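Local atomic coordinates of muramidase (Sodiomyces alcalophilus, PDB entry 6ZM8), a protein that hydrolyses bacterial peptidoglycan as a fungal family 25 glycoside hydrolase, a muramidase or lysozyme that cleaves the glycan backbone. Residues T32-K38 with A71-F76; G53-G57 with D86-L90; A58-P64 with G92-Y98; F175-Y181 with S191-N195. All blocks are in the same frame, centred on the assembly; numbering follows the deposited sequence.

Interaction 1: residues T32-K38 with A71-F76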
# COMPACT_ATOMS: atom_id res chain seq x y z
N THR A 32 5.71 -7.43 -4.43
CA THR A 32 6.22 -7.39 -5.78
C THR A 32 6.70 -6.01 -6.16
O THR A 32 6.34 -4.99 -5.53
CB THR A 32 5.13 -7.87 -6.79
OG1 THR A 32 3.92 -7.16 -6.51
CG2 THR A 32 4.86 -9.35 -6.68
N GLU A 33 7.47 -5.97 -7.25
CA GLU A 33 7.89 -4.73 -7.88
C GLU A 33 8.01 -5.00 -9.38
O GLU A 33 8.55 -6.04 -9.79
CB GLU A 33 9.22 -4.23 -7.30
CG GLU A 33 9.79 -3.02 -8.02
CD GLU A 33 10.97 -2.39 -7.32
OE1 GLU A 33 11.18 -2.66 -6.08
OE2 GLU A 33 11.67 -1.62 -8.03
N GLY A 34 7.49 -4.09 -10.19
CA GLY A 34 7.53 -4.33 -11.62
C GLY A 34 6.82 -5.63 -11.99
O GLY A 34 5.79 -5.96 -11.45
N THR A 35 7.41 -6.35 -12.97
CA THR A 35 6.87 -7.67 -13.35
C THR A 35 7.88 -8.78 -13.08
O THR A 35 7.63 -9.91 -13.52
CB THR A 35 6.41 -7.74 -14.79
OG1 THR A 35 7.54 -7.40 -15.62
CG2 THR A 35 5.26 -6.81 -15.07
N THR A 36 8.97 -8.49 -12.38
CA THR A 36 10.15 -9.46 -12.28
C THR A 36 10.53 -9.66 -10.81
O THR A 36 11.31 -10.61 -10.56
CB THR A 36 11.37 -9.00 -13.14
OG1 THR A 36 11.66 -7.67 -12.60
CG2 THR A 36 11.09 -8.74 -14.63
N PHE A 37 10.11 -8.85 -9.87
CA PHE A 37 10.62 -8.91 -8.49
C PHE A 37 9.52 -9.41 -7.57
O PHE A 37 8.46 -8.76 -7.46
CB PHE A 37 11.09 -7.52 -8.06
CG PHE A 37 11.65 -7.49 -6.66
CD1 PHE A 37 10.84 -7.39 -5.54
CD2 PHE A 37 13.01 -7.55 -6.49
CE1 PHE A 37 11.41 -7.37 -4.30
CE2 PHE A 37 13.58 -7.47 -5.24
CZ PHE A 37 12.79 -7.43 -4.12
N LYS A 38 9.81 -10.49 -6.85
CA LYS A 38 8.97 -11.00 -5.78
C LYS A 38 9.83 -11.02 -4.54
O LYS A 38 10.90 -11.69 -4.53
CB LYS A 38 8.46 -12.41 -6.09
CG LYS A 38 7.70 -12.54 -7.40
CD LYS A 38 7.55 -13.98 -7.92
CE LYS A 38 7.21 -14.13 -9.40
NZ LYS A 38 8.35 -13.86 -10.32
N ALA A 71 -0.40 -5.23 -16.50
CA ALA A 71 0.56 -6.32 -16.34
C ALA A 71 1.05 -6.37 -14.90
O ALA A 71 1.24 -7.45 -14.32
CB ALA A 71 1.73 -6.16 -17.29
N GLN A 72 1.28 -5.20 -14.30
CA GLN A 72 1.76 -5.18 -12.91
C GLN A 72 0.65 -5.58 -11.93
O GLN A 72 0.96 -6.23 -10.93
CB GLN A 72 2.39 -3.82 -12.60
CG GLN A 72 3.78 -3.78 -13.23
CD GLN A 72 4.56 -2.51 -13.03
OE1 GLN A 72 4.64 -1.97 -11.91
NE2 GLN A 72 5.18 -2.05 -14.09
N ALA A 73 -0.60 -5.20 -12.20
CA ALA A 73 -1.68 -5.66 -11.33
C ALA A 73 -1.82 -7.18 -11.38
O ALA A 73 -2.04 -7.81 -10.34
CB ALA A 73 -2.99 -4.99 -11.74
N ARG A 74 -1.70 -7.77 -12.57
CA ARG A 74 -1.77 -9.23 -12.68
C ARG A 74 -0.62 -9.87 -11.92
O ARG A 74 -0.80 -10.89 -11.22
CB ARG A 74 -1.71 -9.69 -14.15
CG ARG A 74 -2.98 -9.48 -14.92
CD ARG A 74 -2.95 -10.07 -16.33
NE ARG A 74 -2.18 -9.25 -17.27
CZ ARG A 74 -2.67 -8.20 -18.01
NH1 ARG A 74 -3.93 -7.85 -17.80
NH2 ARG A 74 -1.89 -7.51 -18.79
N TYR A 75 0.59 -9.35 -12.08
CA TYR A 75 1.76 -9.93 -11.40
C TYR A 75 1.59 -9.84 -9.88
O TYR A 75 1.83 -10.80 -9.16
CB TYR A 75 3.01 -9.20 -11.87
CG TYR A 75 4.29 -9.78 -11.34
CD1 TYR A 75 4.73 -11.02 -11.73
CD2 TYR A 75 5.10 -9.07 -10.45
CE1 TYR A 75 5.94 -11.55 -11.28
CE2 TYR A 75 6.30 -9.58 -9.99
CZ TYR A 75 6.73 -10.81 -10.42
OH TYR A 75 7.94 -11.26 -9.99
N PHE A 76 1.19 -8.67 -9.40
CA PHE A 76 0.95 -8.48 -7.97
C PHE A 76 -0.12 -9.43 -7.45
O PHE A 76 0.08 -10.12 -6.44
CB PHE A 76 0.54 -7.02 -7.76
CG PHE A 76 0.14 -6.67 -6.36
CD1 PHE A 76 0.95 -6.96 -5.25
CD2 PHE A 76 -1.04 -5.95 -6.14
CE1 PHE A 76 0.59 -6.53 -3.99
CE2 PHE A 76 -1.38 -5.51 -4.87
CZ PHE A 76 -0.56 -5.80 -3.79

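Interaction 2: residues G53-G57 with D86-L90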
# COMPACT_ATOMS: atom_id res chain seq x y z
N GLY A 53 -2.27 -13.07 14.73
CA GLY A 53 -3.49 -12.29 14.94
C GLY A 53 -3.55 -10.98 14.18
O GLY A 53 -4.44 -10.18 14.47
N PHE A 54 -2.66 -10.76 13.23
CA PHE A 54 -2.71 -9.53 12.45
C PHE A 54 -3.75 -9.58 11.33
O PHE A 54 -3.98 -10.58 10.69
CB PHE A 54 -1.34 -9.24 11.82
CG PHE A 54 -0.44 -8.54 12.78
CD1 PHE A 54 0.24 -9.22 13.77
CD2 PHE A 54 -0.37 -7.15 12.78
CE1 PHE A 54 0.95 -8.53 14.76
CE2 PHE A 54 0.33 -6.46 13.76
CZ PHE A 54 0.97 -7.16 14.76
N ILE A 55 -4.27 -8.38 11.08
CA ILE A 55 -4.88 -8.01 9.80
C ILE A 55 -3.69 -7.61 8.89
O ILE A 55 -2.79 -6.90 9.35
CB ILE A 55 -5.90 -6.89 10.01
CG1 ILE A 55 -7.07 -7.41 10.85
CG2 ILE A 55 -6.35 -6.30 8.70
CD1 ILE A 55 -8.06 -6.38 11.32
N ARG A 56 -3.64 -8.13 7.67
CA ARG A 56 -2.44 -7.92 6.85
C ARG A 56 -2.82 -7.73 5.41
O ARG A 56 -3.83 -8.26 4.93
CB ARG A 56 -1.40 -9.04 7.03
CG ARG A 56 -1.80 -10.41 6.50
CD ARG A 56 -2.68 -11.21 7.47
NE ARG A 56 -2.93 -12.56 6.99
CZ ARG A 56 -3.84 -12.90 6.08
NH1 ARG A 56 -4.69 -12.00 5.61
NH2 ARG A 56 -3.90 -14.14 5.65
N GLY A 57 -1.96 -7.01 4.70
CA GLY A 57 -2.06 -6.87 3.27
C GLY A 57 -0.67 -6.84 2.65
O GLY A 57 0.34 -6.78 3.34
N ASP A 86 -11.99 -12.84 4.52
CA ASP A 86 -11.79 -13.57 5.78
C ASP A 86 -11.68 -12.65 6.96
O ASP A 86 -11.46 -13.11 8.08
CB ASP A 86 -10.61 -14.54 5.70
CG ASP A 86 -9.25 -13.89 5.38
OD1 ASP A 86 -9.23 -12.63 5.29
OD2 ASP A 86 -8.21 -14.64 5.14
N GLY A 87 -11.88 -11.34 6.75
CA GLY A 87 -11.83 -10.34 7.82
C GLY A 87 -10.44 -9.94 8.22
O GLY A 87 -10.31 -9.05 9.05
N ILE A 88 -9.40 -10.57 7.62
CA ILE A 88 -8.04 -10.27 8.04
C ILE A 88 -7.15 -9.91 6.85
O ILE A 88 -5.95 -9.75 7.05
CB ILE A 88 -7.40 -11.40 8.85
CG1 ILE A 88 -7.31 -12.70 8.08
CG2 ILE A 88 -8.14 -11.56 10.19
CD1 ILE A 88 -6.32 -13.70 8.66
N THR A 89 -7.71 -9.76 5.65
CA THR A 89 -6.91 -9.45 4.47
C THR A 89 -7.27 -8.07 3.98
O THR A 89 -8.40 -7.80 3.55
CB THR A 89 -7.11 -10.49 3.36
OG1 THR A 89 -6.99 -11.81 3.88
CG2 THR A 89 -6.04 -10.31 2.30
N LEU A 90 -6.31 -7.15 4.06
CA LEU A 90 -6.51 -5.82 3.51
C LEU A 90 -6.44 -5.89 1.98
O LEU A 90 -5.73 -6.73 1.41
CB LEU A 90 -5.41 -4.87 4.01
CG LEU A 90 -5.49 -4.61 5.53
CD1 LEU A 90 -4.24 -3.89 6.01
CD2 LEU A 90 -6.74 -3.85 5.90
O HOH W 1 -6.06 -14.80 3.88

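Interaction 3: residues A58-P64 with G92-Y98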
# COMPACT_ATOMS: atom_id res chain seq x y z
N ALA A 58 -0.69 -6.84 1.32
CA ALA A 58 0.52 -6.80 0.52
C ALA A 58 0.60 -5.48 -0.23
O ALA A 58 -0.45 -4.84 -0.50
CB ALA A 58 0.50 -7.94 -0.49
N TYR A 59 1.81 -5.09 -0.65
CA TYR A 59 1.95 -3.93 -1.53
C TYR A 59 2.87 -4.23 -2.70
O TYR A 59 3.73 -5.15 -2.67
CB TYR A 59 2.33 -2.65 -0.78
CG TYR A 59 3.73 -2.55 -0.23
CD1 TYR A 59 4.77 -2.06 -0.99
CD2 TYR A 59 3.99 -2.87 1.11
CE1 TYR A 59 6.04 -1.87 -0.46
CE2 TYR A 59 5.26 -2.70 1.67
CZ TYR A 59 6.28 -2.19 0.86
OH TYR A 59 7.54 -2.00 1.40
N HIS A 60 2.67 -3.43 -3.75
CA HIS A 60 3.39 -3.53 -5.02
C HIS A 60 4.10 -2.23 -5.28
O HIS A 60 3.47 -1.15 -5.28
CB HIS A 60 2.35 -3.72 -6.16
CG HIS A 60 3.01 -3.74 -7.50
ND1 HIS A 60 3.70 -4.86 -7.94
CD2 HIS A 60 3.12 -2.75 -8.43
CE1 HIS A 60 4.18 -4.54 -9.13
NE2 HIS A 60 3.88 -3.26 -9.45
N PHE A 61 5.42 -2.27 -5.56
CA PHE A 61 6.15 -1.07 -5.95
C PHE A 61 6.02 -0.87 -7.46
O PHE A 61 6.55 -1.65 -8.27
CB PHE A 61 7.61 -1.13 -5.51
CG PHE A 61 8.30 0.21 -5.68
CD1 PHE A 61 8.78 0.65 -6.90
CD2 PHE A 61 8.35 1.08 -4.62
CE1 PHE A 61 9.31 1.93 -7.05
CE2 PHE A 61 8.90 2.34 -4.75
CZ PHE A 61 9.38 2.77 -5.97
N ALA A 62 5.29 0.19 -7.83
CA ALA A 62 5.02 0.49 -9.22
C ALA A 62 6.31 0.87 -9.98
O ALA A 62 7.12 1.64 -9.49
CB ALA A 62 4.08 1.66 -9.32
N GLN A 63 6.36 0.39 -11.23
CA GLN A 63 7.42 0.78 -12.18
C GLN A 63 6.73 1.22 -13.47
O GLN A 63 6.61 0.42 -14.41
CB GLN A 63 8.41 -0.37 -12.39
CG GLN A 63 9.32 -0.57 -11.19
CD GLN A 63 10.39 0.51 -11.04
OE1 GLN A 63 10.49 1.42 -11.87
NE2 GLN A 63 11.19 0.39 -9.98
N PRO A 64 6.22 2.44 -13.53
CA PRO A 64 5.30 2.80 -14.63
C PRO A 64 5.91 2.84 -16.01
O PRO A 64 5.13 2.81 -16.98
CB PRO A 64 4.73 4.16 -14.23
CG PRO A 64 4.78 4.11 -12.71
CD PRO A 64 6.12 3.44 -12.43
N GLY A 92 -4.87 -5.04 -1.48
CA GLY A 92 -3.49 -4.74 -1.81
C GLY A 92 -3.31 -3.23 -2.04
O GLY A 92 -4.24 -2.52 -2.45
N ALA A 93 -2.07 -2.79 -1.80
CA ALA A 93 -1.72 -1.39 -1.99
C ALA A 93 -0.75 -1.21 -3.15
O ALA A 93 0.22 -1.97 -3.32
CB ALA A 93 -1.07 -0.81 -0.73
N LEU A 94 -1.03 -0.17 -3.95
CA LEU A 94 -0.15 0.30 -5.01
C LEU A 94 0.77 1.37 -4.42
O LEU A 94 0.29 2.46 -4.06
CB LEU A 94 -0.99 0.89 -6.14
CG LEU A 94 -0.18 1.49 -7.28
CD1 LEU A 94 0.65 0.44 -8.01
CD2 LEU A 94 -1.10 2.20 -8.26
N ASP A 95 2.07 1.07 -4.33
CA ASP A 95 3.08 2.03 -3.85
C ASP A 95 3.60 2.75 -5.09
O ASP A 95 4.41 2.19 -5.87
CB ASP A 95 4.14 1.24 -3.11
CG ASP A 95 5.34 2.03 -2.67
OD1 ASP A 95 5.40 3.24 -2.99
OD2 ASP A 95 6.22 1.44 -2.02
N ILE A 96 3.08 3.95 -5.30
CA ILE A 96 3.32 4.74 -6.50
C ILE A 96 3.98 6.06 -6.06
O ILE A 96 3.33 6.95 -5.47
CB ILE A 96 2.03 4.89 -7.35
CG1 ILE A 96 2.25 5.76 -8.58
CG2 ILE A 96 0.83 5.41 -6.57
CD1 ILE A 96 3.23 5.22 -9.59
N GLU A 97 5.29 6.13 -6.27
CA GLU A 97 6.10 7.16 -5.67
C GLU A 97 7.36 7.38 -6.52
O GLU A 97 7.54 6.81 -7.58
CB GLU A 97 6.50 6.77 -4.23
CG GLU A 97 7.40 5.54 -4.20
CD GLU A 97 7.93 5.28 -2.79
OE1 GLU A 97 8.99 5.86 -2.44
OE2 GLU A 97 7.35 4.49 -2.05
N TYR A 98 8.26 8.19 -5.97
CA TYR A 98 9.48 8.64 -6.66
C TYR A 98 10.21 7.47 -7.30
O TYR A 98 10.54 6.46 -6.67
CB TYR A 98 10.46 9.30 -5.65
CG TYR A 98 9.78 10.24 -4.68
CD1 TYR A 98 9.60 11.59 -4.97
CD2 TYR A 98 9.29 9.77 -3.47
CE1 TYR A 98 8.92 12.42 -4.09
CE2 TYR A 98 8.64 10.59 -2.58
CZ TYR A 98 8.45 11.91 -2.89
OH TYR A 98 7.78 12.67 -1.95
O HOH W 2 6.37 3.68 -7.43

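Interaction 4: residues F175-Y181 with S191-N195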
# COMPACT_ATOMS: atom_id res chain seq x y z
N PHE A 175 -9.88 12.54 3.48
CA PHE A 175 -9.26 11.97 4.67
C PHE A 175 -8.29 10.89 4.22
O PHE A 175 -8.44 10.30 3.15
CB PHE A 175 -10.30 11.35 5.62
CG PHE A 175 -11.18 10.33 4.97
CD1 PHE A 175 -12.37 10.72 4.34
CD2 PHE A 175 -10.84 8.97 4.94
CE1 PHE A 175 -13.18 9.78 3.73
CE2 PHE A 175 -11.63 8.03 4.31
CZ PHE A 175 -12.83 8.44 3.72
N TYR A 176 -7.30 10.63 5.06
CA TYR A 176 -6.44 9.48 4.88
C TYR A 176 -7.12 8.24 5.47
O TYR A 176 -7.85 8.34 6.46
CB TYR A 176 -5.03 9.67 5.50
CG TYR A 176 -4.90 9.60 7.02
CD1 TYR A 176 -4.77 8.38 7.65
CD2 TYR A 176 -4.84 10.74 7.83
CE1 TYR A 176 -4.58 8.27 9.02
CE2 TYR A 176 -4.67 10.65 9.20
CZ TYR A 176 -4.52 9.41 9.80
OH TYR A 176 -4.32 9.24 11.14
N THR A 177 -6.82 7.07 4.88
CA THR A 177 -7.16 5.80 5.50
C THR A 177 -6.00 5.29 6.34
O THR A 177 -6.18 4.86 7.49
CB THR A 177 -7.64 4.81 4.43
OG1 THR A 177 -8.86 5.31 3.86
CG2 THR A 177 -7.91 3.44 5.01
N PHE A 178 -4.78 5.32 5.76
CA PHE A 178 -3.57 5.05 6.52
C PHE A 178 -2.63 6.26 6.37
O PHE A 178 -2.60 6.89 5.31
CB PHE A 178 -2.84 3.80 5.98
CG PHE A 178 -3.67 2.53 6.07
CD1 PHE A 178 -3.78 1.85 7.27
CD2 PHE A 178 -4.30 2.02 4.94
CE1 PHE A 178 -4.49 0.65 7.33
CE2 PHE A 178 -5.02 0.85 5.01
CZ PHE A 178 -5.11 0.15 6.21
N TRP A 179 -1.83 6.49 7.41
CA TRP A 179 -0.80 7.54 7.40
C TRP A 179 0.49 6.90 7.88
O TRP A 179 0.58 6.42 9.02
CB TRP A 179 -1.21 8.69 8.33
CG TRP A 179 -0.13 9.72 8.56
CD1 TRP A 179 0.97 10.02 7.82
CD2 TRP A 179 -0.08 10.56 9.73
NE1 TRP A 179 1.69 11.01 8.42
CE2 TRP A 179 1.10 11.35 9.61
CE3 TRP A 179 -0.88 10.73 10.86
CZ2 TRP A 179 1.51 12.24 10.60
CZ3 TRP A 179 -0.49 11.61 11.83
CH2 TRP A 179 0.70 12.34 11.70
N GLN A 180 1.49 6.86 6.99
CA GLN A 180 2.84 6.40 7.33
C GLN A 180 3.59 7.63 7.90
O GLN A 180 3.89 8.57 7.17
CB GLN A 180 3.56 5.87 6.10
CG GLN A 180 4.78 5.04 6.48
CD GLN A 180 5.51 4.65 5.21
OE1 GLN A 180 6.09 5.52 4.54
NE2 GLN A 180 5.44 3.39 4.83
N TYR A 181 3.84 7.57 9.21
CA TYR A 181 4.29 8.75 9.94
C TYR A 181 5.75 8.66 10.43
O TYR A 181 6.28 9.66 10.87
CB TYR A 181 3.33 9.11 11.08
CG TYR A 181 3.27 8.09 12.19
CD1 TYR A 181 2.47 6.95 12.09
CD2 TYR A 181 4.01 8.27 13.35
CE1 TYR A 181 2.43 6.01 13.12
CE2 TYR A 181 3.97 7.35 14.38
CZ TYR A 181 3.20 6.20 14.25
OH TYR A 181 3.23 5.29 15.27
N SER A 191 6.09 2.98 10.44
CA SER A 191 4.93 3.00 11.32
C SER A 191 3.75 3.70 10.64
O SER A 191 3.94 4.73 9.99
CB SER A 191 5.23 3.75 12.62
OG SER A 191 6.36 3.18 13.28
N ASN A 192 2.56 3.14 10.85
CA ASN A 192 1.33 3.66 10.27
C ASN A 192 0.25 3.84 11.34
O ASN A 192 0.17 3.10 12.32
CB ASN A 192 0.76 2.67 9.24
CG ASN A 192 1.74 2.47 8.10
OD1 ASN A 192 2.07 3.41 7.39
ND2 ASN A 192 2.21 1.23 7.93
N TRP A 193 -0.63 4.80 11.06
CA TRP A 193 -1.93 4.91 11.72
C TRP A 193 -3.02 4.54 10.73
O TRP A 193 -2.99 4.97 9.57
CB TRP A 193 -2.22 6.33 12.20
CG TRP A 193 -1.28 6.84 13.24
CD1 TRP A 193 -0.49 7.95 13.16
CD2 TRP A 193 -0.99 6.28 14.55
NE1 TRP A 193 0.23 8.14 14.30
CE2 TRP A 193 -0.01 7.11 15.16
CE3 TRP A 193 -1.46 5.16 15.24
CZ2 TRP A 193 0.52 6.83 16.43
CZ3 TRP A 193 -0.93 4.89 16.50
CH2 TRP A 193 0.03 5.71 17.08
N PHE A 194 -4.02 3.80 11.21
CA PHE A 194 -5.29 3.63 10.51
C PHE A 194 -6.29 4.61 11.12
O PHE A 194 -6.46 4.67 12.34
CB PHE A 194 -5.81 2.19 10.68
CG PHE A 194 -7.23 2.03 10.18
CD1 PHE A 194 -7.52 2.02 8.83
CD2 PHE A 194 -8.28 1.90 11.10
CE1 PHE A 194 -8.83 1.87 8.40
CE2 PHE A 194 -9.59 1.75 10.66
CZ PHE A 194 -9.86 1.73 9.32
N ASN A 195 -6.97 5.36 10.23
CA ASN A 195 -7.90 6.42 10.62
C ASN A 195 -9.30 5.86 10.86
O ASN A 195 -10.21 6.15 10.11
CB ASN A 195 -7.93 7.47 9.52
CG ASN A 195 -8.71 8.70 9.86
OD1 ASN A 195 -9.06 8.91 11.02
ND2 ASN A 195 -8.97 9.50 8.86
O HOH W 3 1.94 3.03 14.71

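Interaction 1: residues T32-K38 with A71-F76
Tyr75 has the largest share of this contact. Its ring leaves the helix and lies against the turn between strands 26-33 and 37-38. The carbonyl Thr35 O sits over one face of the ring, 3.3 Å from Tyr75 CE1. Gly34 O is also close, 3.3 Å from Tyr75 CD2, and Thr32 CG2 packs 3.6 Å from Tyr75 CE2. At the tip, Lys38 NZ donates a hydrogen bond to Tyr75 OH at 2.7 Å. The turn itself is held by paired backbone bonds, Glu33 N to Phe37 O at 3.0 Å and Phe37 N to Glu33 O at 3.2 Å. Tyr75 thus docks helix 69-78 onto a beta hairpin at the C-terminal end of a parallel barrel strand, in the TIM-barrel-like fold of family 25. Thr35 covers the preceding helical turn. Its CG2 lies 3.8 Å from Gln72 CG and 4.2 Å from Ala71 CB. Gly34, with phi of 58°, lets the chain turn here, and its O meets Gln72 CG at 3.5 Å. Thr32 points toward the helix, with OG1 3.2 Å from Phe76 CD1. That hydroxyl is hydrogen-bonded to His60, whose other ring nitrogen bonds to Gln72.

Interaction 2: residues G53-G57 with D86-L90
This contact extends the pairing of parallel barrel strands back to the start of strand 55-61, where a single beta bridge joins Arg56 and Thr89. Segment 86-90 belongs to the loop that leads from helix 69-78 to strand 93-95. Two backbone bonds make the bridge: Arg56 N to Ile88 O and Leu90 N to Arg56 O, both 2.9 Å. Past the bridge, Leu90 points toward the strand, and its CB lies 4.0 Å from Gly57 CA. A beta carbon on Gly57 would clash with it. Ile55 CG2 packs 3.7 Å from Leu90 CG, and Ile55 CG1 lies 4.3 Å from Ile88 CG2. The Arg56 side chain curls back over the loop. Its NH1 donates to Thr89 OG1 at 2.9 Å and, weakly, to Ile88 O at 3.0 Å. Ile88 CG1 lies over one face of the guanidinium, 3.7 Å from Arg56 NH1. Outside the contact, Arg56 NE bonds to Thr50. Asp86 OD1 shapes the loop by accepting from Ile88 N at 3.1 Å, an Asx turn, and from Thr89 OG1 at 2.8 Å. A water joins Arg56 NH2, at 2.9 Å, to Asp86 OD2, at 2.5 Å. Arg56 NH2 and Asp86 OD2 are 4.4 Å apart, so these charges meet through water rather than in a direct salt bridge.

Interaction 3: residues A58-P64 with G92-Y98
Side chains interlock on both faces of two parallel strands, 58-61 and 93-95. Four backbone bonds of 2.8 to 2.9 Å join them: Ala93 N to Ala58 O, His60 N to Ala93 O, Asp95 N to His60 O and Ala62 N to Asp95 O. On the face of Tyr59, Phe61, Ala93 and Asp95, small Ala93 sits beside Tyr59, with their CB atoms 3.9 Å apart. Asp95 fits between the two rings, its OD2 3.7 Å from Tyr59 CE1 and 3.4 Å from Phe61 CD2. Beyond it, Glu97 CG packs 3.6 Å from Phe61 CE2. On the other face, Leu94 CD1 lies at the edge of the His60 ring, 4.1 Å from His60 CD2. Ala62 CB nestles between Leu94 CD1, at 3.9 Å, and Ile96 CD1, at 3.7 Å. Pro64 CG also meets Ile96 CD1, at 3.7 Å. The two strands belong to a beta-alpha-beta unit of the barrel, with helix 69-78 as the connection. Strands 26-33 and 133-136 flank the pair, and helix 110-128 covers Ala62, Pro64 and Leu94.

Interaction 4: residues F175-Y181 with S191-N195
Tyr181 lays its ring on the five-membered ring of Trp193 in an offset stack, with centroids 3.8 Å apart and planes 4° from parallel. Ser191 CB covers the opposite face of Tyr181, 3.6 Å from its CZ. Trp179 completes an aromatic cluster, its CE3 3.6 Å from Trp193 CD1, and this ring pair is oblique. Beneath the rings, strands 178-182 and 190-194 form an antiparallel hairpin, which closes the barrel-like sheet between strands 157-160 and 2-7. Trp179 and Trp193 are a hydrogen-bonded pair: Trp179 N to Trp193 O and Trp193 N to Trp179 O are both 2.9 Å. Tyr181 N to Ser191 O and Asn195 N to Thr177 O, also 2.9 Å, carry the ladder to either side. Asn195 ND2 adds a bond to Tyr176 O at 2.9 Å, and its side chain lies over one face of the Tyr176 ring. The other face of the hairpin holds Phe178, Gln180, Asn192 and Phe194. Phe178 CE1 meets Phe194 CD1 at 3.6 Å. Asn192 OD1 lies 3.2 Å from Gln180 CB, and the amide nitrogens of Gln180 and Asn192 both bond to Asp6. The two faces therefore differ in chemistry: an aromatic cluster with one offset stack on one, and on the other an apolar phenylalanine pair followed by amides tied into a polar network.

How the interactions relate
Interactions 2 and 3 share strand 55-61 and are the buried contacts, with interaction 3 nearest the centre of the chain. Interaction 3 is a regular parallel ladder, whereas interaction 2 has a single bridge reinforced by an arginine. Interactions 1 and 4 are only partly buried and lie on opposite sides of the chain's centre, their own centres about 25 Å apart. Interaction 1 sets a helix against a turn, with one tyrosine as the largest contributor; interaction 4 is an antiparallel hairpin rich in aromatic rings. Interactions 1 and 3 meet directly, through Thr32 with His60 and Glu33 with Gln63. Interactions 2 and 4 touch where Leu90 packs on Phe178.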